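Local coordinates for probable transcriptional regulator, LysR family protein (Rhodococcus sp., PDB 2QL3), which probably binds DNA and regulates transcription, the present chain being its C-terminal, effector-binding-type domain without the DNA-binding part, at residues 16-21 with 154-159; 45-50 with 67-72. One frame throughout, in Å; residues are numbered along the deposited sequence.

Both contacts lie in the LysR substrate-binding domain, which has the two-lobed alpha/beta fold of periplasmic binding proteins. Contact 1 joins the turn before helix 20-30 to the loop after strand 152-154, bringing the two lobes together across their cleft. Contact 2 stays within one lobe, packing helix 43-51 on the start of strand 69-84. Along the chain, both segments of contact 2 come between the two segments of contact 1. Their centres are about 20 Å apart, their nearest atoms about 9 Å. Strand 69-84 links them: it begins in contact 2 and farther on pairs with strand 152-154. Contact 1 thus spans the cleft where LysR effectors probably bind, while contact 2 packs helix on sheet.

Contact 1. Residues 16-21 with 154-159; sequences GPTILP and LLQRPR
Thr18 and Ile19 meet the amide end of Gln156 in a small, side-chain-only contact across the cleft between the two lobes. The pair belongs to the turn that leads from strand 5-11 into helix 20-30; Gln156 comes from the loop that follows strand 152-154 on the other side. The position is consistent with the effector cleft of LysR regulators. The buried surface is 139 Å², and the backbones stay well separated, with the CA atoms of Thr18 and Pro158 7.0 Å apart. The gap is spanned by the Gln156 side chain: its CG lies anti to its carbonyl carbon (chi1 -52°) and the chain runs on extended, carrying the amide to the turn. There the amide carbon CD of Gln156 is 3.4 Å from Thr18 OG1, and the two side chains slant across each other. The Thr18 hydroxyl donates a hydrogen bond to Ala14 O, which fixes its rotation. Ile19 adds an apolar flank, its CD1 methyl against the end of the Gln156 amide, the two side chains at about a right angle. Too short to cross from the loop, an alanine in place of Gln156 would probably leave a gap beside Thr18 and Ile19. Ile19 rests on Ile59 of strand 57-61 and Met75 of strand 69-84, and Tyr164 of the second subunit packs on Thr18 and Pro158. Pro158 also leans on Phe138 and Arg142 of helix 138-147, while Leu154 is tied by backbone bonds to Met80 of strand 69-84.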
loop_
_atom_site.group_PDB
_atom_site.type_symbol
_atom_site.label_atom_id
_atom_site.label_comp_id
_atom_site.label_asym_id
_atom_site.label_seq_id
_atom_site.Cartn_x
_atom_site.Cartn_y
_atom_site.Cartn_z
ATOM N N GLY A 16 -6.600 -5.488 -2.635
ATOM C CA GLY A 16 -6.427 -6.163 -1.358
ATOM C C GLY A 16 -7.098 -5.536 -0.145
ATOM O O GLY A 16 -7.739 -6.244 0.603
ATOM N N PRO A 17 -6.930 -4.201 0.103
ATOM C CA PRO A 17 -7.608 -3.563 1.298
ATOM C C PRO A 17 -9.033 -3.022 1.093
ATOM O O PRO A 17 -9.705 -2.671 2.040
ATOM C CB PRO A 17 -6.690 -2.396 1.652
ATOM C CG PRO A 17 -5.818 -2.165 0.438
ATOM C CD PRO A 17 -6.025 -3.255 -0.586
ATOM N N THR A 18 -9.498 -2.987 -0.152
ATOM C CA THR A 18 -10.741 -2.291 -0.453
ATOM C C THR A 18 -11.862 -3.298 -0.656
ATOM O O THR A 18 -12.950 -3.144 -0.072
ATOM C CB THR A 18 -10.609 -1.394 -1.687
ATOM O OG1 THR A 18 -10.081 -2.171 -2.757
ATOM C CG2 THR A 18 -9.598 -0.304 -1.438
ATOM N N ILE A 19 -11.603 -4.320 -1.476
ATOM C CA ILE A 19 -12.628 -5.288 -1.825
ATOM C C ILE A 19 -12.530 -6.662 -1.100
ATOM O O ILE A 19 -13.534 -7.229 -0.632
ATOM C CB ILE A 19 -12.685 -5.382 -3.386
ATOM C CG1 ILE A 19 -13.631 -4.252 -3.844
ATOM C CG2 ILE A 19 -13.232 -6.670 -3.828
ATOM C CD1 ILE A 19 -13.424 -3.745 -5.258
ATOM N N LEU A 20 -11.306 -7.129 -0.960
ATOM C CA LEU A 20 -10.995 -8.431 -0.462
ATOM C C LEU A 20 -11.317 -8.698 1.012
ATOM O O LEU A 20 -11.773 -9.773 1.310
ATOM C CB LEU A 20 -9.564 -8.781 -0.744
ATOM C CG LEU A 20 -9.272 -9.532 -2.046
ATOM C CD1 LEU A 20 -9.804 -10.979 -2.034
ATOM C CD2 LEU A 20 -9.766 -8.736 -3.219
ATOM N N PRO A 21 -11.089 -7.728 1.912
ATOM C CA PRO A 21 -11.305 -8.055 3.342
ATOM C C PRO A 21 -12.697 -8.573 3.664
ATOM O O PRO A 21 -12.793 -9.649 4.253
ATOM C CB PRO A 21 -11.017 -6.749 4.048
ATOM C CG PRO A 21 -9.967 -6.035 3.090
ATOM C CD PRO A 21 -10.560 -6.362 1.726
ATOM N N LEU A 154 -7.546 7.979 -9.426
ATOM C CA LEU A 154 -7.683 6.689 -8.744
ATOM C C LEU A 154 -9.015 6.053 -9.090
ATOM O O LEU A 154 -10.034 6.732 -9.287
ATOM C CB LEU A 154 -7.572 6.854 -7.206
ATOM C CG LEU A 154 -6.222 7.340 -6.571
ATOM C CD1 LEU A 154 -6.411 7.632 -5.113
ATOM C CD2 LEU A 154 -4.964 6.432 -6.800
ATOM N N LEU A 155 -8.996 4.720 -9.121
ATOM C CA LEU A 155 -10.134 3.904 -9.511
ATOM C C LEU A 155 -10.943 3.524 -8.280
ATOM O O LEU A 155 -12.058 3.012 -8.395
ATOM C CB LEU A 155 -9.669 2.634 -10.258
ATOM C CG LEU A 155 -9.404 2.809 -11.758
ATOM C CD1 LEU A 155 -10.731 2.925 -12.461
ATOM C CD2 LEU A 155 -8.618 4.071 -12.082
ATOM N N GLN A 156 -10.359 3.717 -7.111
ATOM C CA GLN A 156 -11.095 3.423 -5.914
ATOM C C GLN A 156 -10.952 4.524 -4.878
ATOM O O GLN A 156 -10.021 5.329 -4.913
ATOM C CB GLN A 156 -10.618 2.109 -5.316
ATOM C CG GLN A 156 -10.615 0.939 -6.305
ATOM C CD GLN A 156 -10.183 -0.278 -5.619
ATOM O OE1 GLN A 156 -8.996 -0.657 -5.684
ATOM N NE2 GLN A 156 -11.112 -0.884 -4.880
ATOM N N ARG A 157 -11.862 4.501 -3.929
ATOM C CA ARG A 157 -11.959 5.542 -2.926
ATOM C C ARG A 157 -12.103 4.929 -1.532
ATOM O O ARG A 157 -13.170 4.500 -1.174
ATOM C CB ARG A 157 -13.134 6.476 -3.230
ATOM C CG ARG A 157 -13.479 7.353 -2.045
ATOM C CD ARG A 157 -13.699 8.789 -2.276
ATOM N NE ARG A 157 -15.074 9.162 -2.539
ATOM C CZ ARG A 157 -15.683 10.293 -2.158
ATOM N NH1 ARG A 157 -16.938 10.477 -2.540
ATOM N NH2 ARG A 157 -15.120 11.229 -1.399
ATOM N N PRO A 158 -11.014 4.959 -0.723
ATOM C CA PRO A 158 -11.117 4.599 0.703
ATOM C C PRO A 158 -12.280 5.299 1.377
ATOM O O PRO A 158 -12.568 6.470 1.087
ATOM C CB PRO A 158 -9.782 5.062 1.286
ATOM C CG PRO A 158 -8.831 4.890 0.117
ATOM C CD PRO A 158 -9.631 5.324 -1.106
ATOM N N ARG A 159 -12.917 4.607 2.309
ATOM C CA ARG A 159 -14.134 5.146 2.929
ATOM C C ARG A 159 -14.000 6.464 3.677
ATOM O O ARG A 159 -14.976 7.241 3.728
ATOM C CB ARG A 159 -14.834 4.088 3.805
ATOM C CG ARG A 159 -16.337 3.963 3.400
ATOM C CD ARG A 159 -16.992 2.605 3.662
ATOM N NE ARG A 159 -17.404 1.886 2.455
ATOM C CZ ARG A 159 -17.263 0.565 2.287
ATOM N NH1 ARG A 159 -16.694 -0.178 3.231
ATOM N NH2 ARG A 159 -17.673 -0.029 1.165
#

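Contact 2. Residues 45-50 with 67-72; sequences RLRTQL and PEWQTV. With PO4 (phosphate ion), chain Q; PO4 (phosphate ion), chain O.
Arg47 and Leu50, on one side of helix 43-51, meet the Trp69 indole at its edge (Arg47) and over one face (Leu50). At the start of the segment Arg45 faces elsewhere: its backbone N makes a weak hydrogen bond to O2 of one phosphate ion, and its NH1 a nearly straight (174°) but weak one to O4 of another. Both ions are probably from the crystallisation liquor. Asp41 holds the same guanidinium through a salt bridge to NE. Arg47 follows, its CA at the rim of the indole, 3.6 Å from Trp69 CZ2. The guanidinium turns away to hydrogen-bond with Asn44 OD1. One turn further on, CG of Leu50 anti to the backbone N (chi1 -158°) turns the branch toward Trp69, and CD2 lies over the indole. This is a CH-pi contact, with Leu50 CD2 3.4 Å from the centroid of the Trp69 six-membered ring and 14° off its normal. The Trp69 ring also meets His189, planes at about 50°. This is helix-on-sheet packing within one alpha/beta lobe: helix 43-51 lies against the beginning of strand 69-84, which pairs antiparallel with strand 182-189, while Leu46 reaches Ala58 and Val60 of strand 57-61.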
loop_
_atom_site.group_PDB
_atom_site.type_symbol
_atom_site.label_atom_id
_atom_site.label_comp_id
_atom_site.label_asym_id
_atom_site.label_seq_id
_atom_site.Cartn_x
_atom_site.Cartn_y
_atom_site.Cartn_z
ATOM N N ARG A 45 2.214 -11.508 -13.044
ATOM C CA ARG A 45 2.479 -12.584 -12.136
ATOM C C ARG A 45 1.165 -13.218 -11.776
ATOM O O ARG A 45 1.070 -14.457 -11.784
ATOM C CB ARG A 45 3.313 -12.128 -10.909
ATOM C CG ARG A 45 4.754 -11.715 -11.259
ATOM C CD ARG A 45 5.534 -11.120 -10.027
ATOM N NE ARG A 45 5.306 -11.908 -8.806
ATOM C CZ ARG A 45 6.204 -12.713 -8.225
ATOM N NH1 ARG A 45 5.862 -13.423 -7.164
ATOM N NH2 ARG A 45 7.429 -12.830 -8.719
ATOM N N LEU A 46 0.117 -12.423 -11.556
ATOM C CA LEU A 46 -1.243 -13.010 -11.218
ATOM C C LEU A 46 -1.767 -13.823 -12.419
ATOM O O LEU A 46 -2.282 -14.934 -12.280
ATOM C CB LEU A 46 -2.262 -11.916 -10.847
ATOM C CG LEU A 46 -3.326 -12.319 -9.770
ATOM C CD1 LEU A 46 -2.578 -12.455 -8.457
ATOM C CD2 LEU A 46 -4.417 -11.322 -9.595
ATOM N N ARG A 47 -1.573 -13.295 -13.629
ATOM C CA ARG A 47 -2.034 -13.991 -14.849
ATOM C C ARG A 47 -1.311 -15.339 -15.022
ATOM O O ARG A 47 -1.908 -16.380 -15.356
ATOM C CB ARG A 47 -1.803 -13.061 -16.070
ATOM C CG ARG A 47 -1.914 -13.740 -17.442
ATOM C CD ARG A 47 -1.753 -12.707 -18.598
ATOM N NE ARG A 47 -0.362 -12.690 -19.032
ATOM C CZ ARG A 47 0.452 -11.663 -18.976
ATOM N NH1 ARG A 47 -0.003 -10.436 -18.582
ATOM N NH2 ARG A 47 1.720 -11.853 -19.397
ATOM N N THR A 48 -0.005 -15.282 -14.799
ATOM C CA THR A 48 0.890 -16.411 -14.830
ATOM C C THR A 48 0.533 -17.495 -13.795
ATOM O O THR A 48 0.540 -18.677 -14.104
ATOM C CB THR A 48 2.327 -15.856 -14.607
ATOM O OG1 THR A 48 2.822 -15.502 -15.904
ATOM C CG2 THR A 48 3.230 -16.878 -13.990
ATOM N N GLN A 49 0.218 -17.076 -12.581
ATOM C CA GLN A 49 -0.252 -17.989 -11.544
ATOM C C GLN A 49 -1.601 -18.609 -11.908
ATOM O O GLN A 49 -1.756 -19.858 -11.854
ATOM C CB GLN A 49 -0.233 -17.282 -10.160
ATOM C CG GLN A 49 1.202 -17.038 -9.716
ATOM C CD GLN A 49 1.390 -15.930 -8.644
ATOM O OE1 GLN A 49 2.450 -15.281 -8.590
ATOM N NE2 GLN A 49 0.405 -15.751 -7.790
ATOM N N LEU A 50 -2.556 -17.785 -12.328
ATOM C CA LEU A 50 -3.858 -18.298 -12.801
ATOM C C LEU A 50 -3.746 -19.295 -13.973
ATOM O O LEU A 50 -4.395 -20.345 -13.975
ATOM C CB LEU A 50 -4.833 -17.169 -13.156
ATOM C CG LEU A 50 -6.359 -17.495 -13.168
ATOM C CD1 LEU A 50 -6.930 -17.801 -11.800
ATOM C CD2 LEU A 50 -7.173 -16.325 -13.717
ATOM N N PRO A 67 -8.879 -12.866 -23.138
ATOM C CA PRO A 67 -10.138 -13.504 -23.522
ATOM C C PRO A 67 -10.300 -14.929 -23.001
ATOM O O PRO A 67 -11.413 -15.433 -23.073
ATOM C CB PRO A 67 -10.075 -13.513 -25.066
ATOM C CG PRO A 67 -9.191 -12.405 -25.412
ATOM C CD PRO A 67 -8.129 -12.380 -24.320
ATOM N N GLU A 68 -9.237 -15.577 -22.501
ATOM C CA GLU A 68 -9.338 -16.973 -21.999
ATOM C C GLU A 68 -10.057 -17.036 -20.619
ATOM O O GLU A 68 -10.377 -18.124 -20.130
ATOM C CB GLU A 68 -7.943 -17.652 -21.902
ATOM C CG GLU A 68 -7.276 -18.185 -23.258
ATOM C CD GLU A 68 -6.233 -19.342 -23.045
ATOM O OE1 GLU A 68 -5.035 -19.098 -22.673
ATOM O OE2 GLU A 68 -6.594 -20.525 -23.298
ATOM N N TRP A 69 -10.267 -15.860 -19.998
ATOM C CA TRP A 69 -10.827 -15.727 -18.658
ATOM C C TRP A 69 -12.308 -15.426 -18.690
ATOM O O TRP A 69 -12.761 -14.525 -19.360
ATOM C CB TRP A 69 -10.100 -14.605 -17.900
ATOM C CG TRP A 69 -8.617 -14.944 -17.563
ATOM C CD1 TRP A 69 -7.842 -15.969 -18.089
ATOM C CD2 TRP A 69 -7.755 -14.198 -16.701
ATOM N NE1 TRP A 69 -6.563 -15.907 -17.587
ATOM C CE2 TRP A 69 -6.481 -14.845 -16.713
ATOM C CE3 TRP A 69 -7.932 -13.064 -15.904
ATOM C CZ2 TRP A 69 -5.408 -14.388 -15.946
ATOM C CZ3 TRP A 69 -6.871 -12.619 -15.115
ATOM C CH2 TRP A 69 -5.612 -13.267 -15.164
ATOM N N GLN A 70 -13.058 -16.230 -17.988
ATOM C CA GLN A 70 -14.454 -15.970 -17.699
ATOM C C GLN A 70 -14.423 -14.937 -16.575
ATOM O O GLN A 70 -13.533 -14.984 -15.719
ATOM C CB GLN A 70 -15.080 -17.263 -17.204
ATOM C CG GLN A 70 -15.204 -18.340 -18.266
ATOM C CD GLN A 70 -16.463 -18.148 -19.096
ATOM O OE1 GLN A 70 -17.549 -18.598 -18.710
ATOM N NE2 GLN A 70 -16.332 -17.479 -20.236
ATOM N N THR A 71 -15.353 -13.999 -16.591
ATOM C CA THR A 71 -15.399 -12.939 -15.577
ATOM C C THR A 71 -16.867 -12.701 -15.174
ATOM O O THR A 71 -17.760 -12.991 -15.948
ATOM C CB THR A 71 -14.816 -11.582 -16.068
ATOM O OG1 THR A 71 -15.607 -11.097 -17.151
ATOM C CG2 THR A 71 -13.313 -11.673 -16.495
ATOM N N VAL A 72 -17.098 -12.184 -13.967
ATOM C CA VAL A 72 -18.433 -11.780 -13.530
ATOM C C VAL A 72 -18.212 -10.458 -12.761
ATOM O O VAL A 72 -17.410 -10.414 -11.831
ATOM C CB VAL A 72 -19.100 -12.853 -12.588
ATOM C CG1 VAL A 72 -20.279 -12.248 -11.834
ATOM C CG2 VAL A 72 -19.637 -14.063 -13.347
HETATM P P PO4 Q . 8.429 -16.278 -6.645
HETATM O O1 PO4 Q . 7.229 -16.626 -7.510
HETATM O O2 PO4 Q . 9.029 -17.555 -6.067
HETATM O O3 PO4 Q . 9.470 -15.572 -7.497
HETATM O O4 PO4 Q . 7.997 -15.358 -5.513
HETATM P P PO4 O . 4.387 -7.602 -13.674
HETATM O O1 PO4 O . 3.182 -7.220 -14.489
HETATM O O2 PO4 O . 4.020 -8.716 -12.677
HETATM O O3 PO4 O . 5.502 -8.198 -14.455
HETATM O O4 PO4 O . 4.858 -6.362 -12.882
#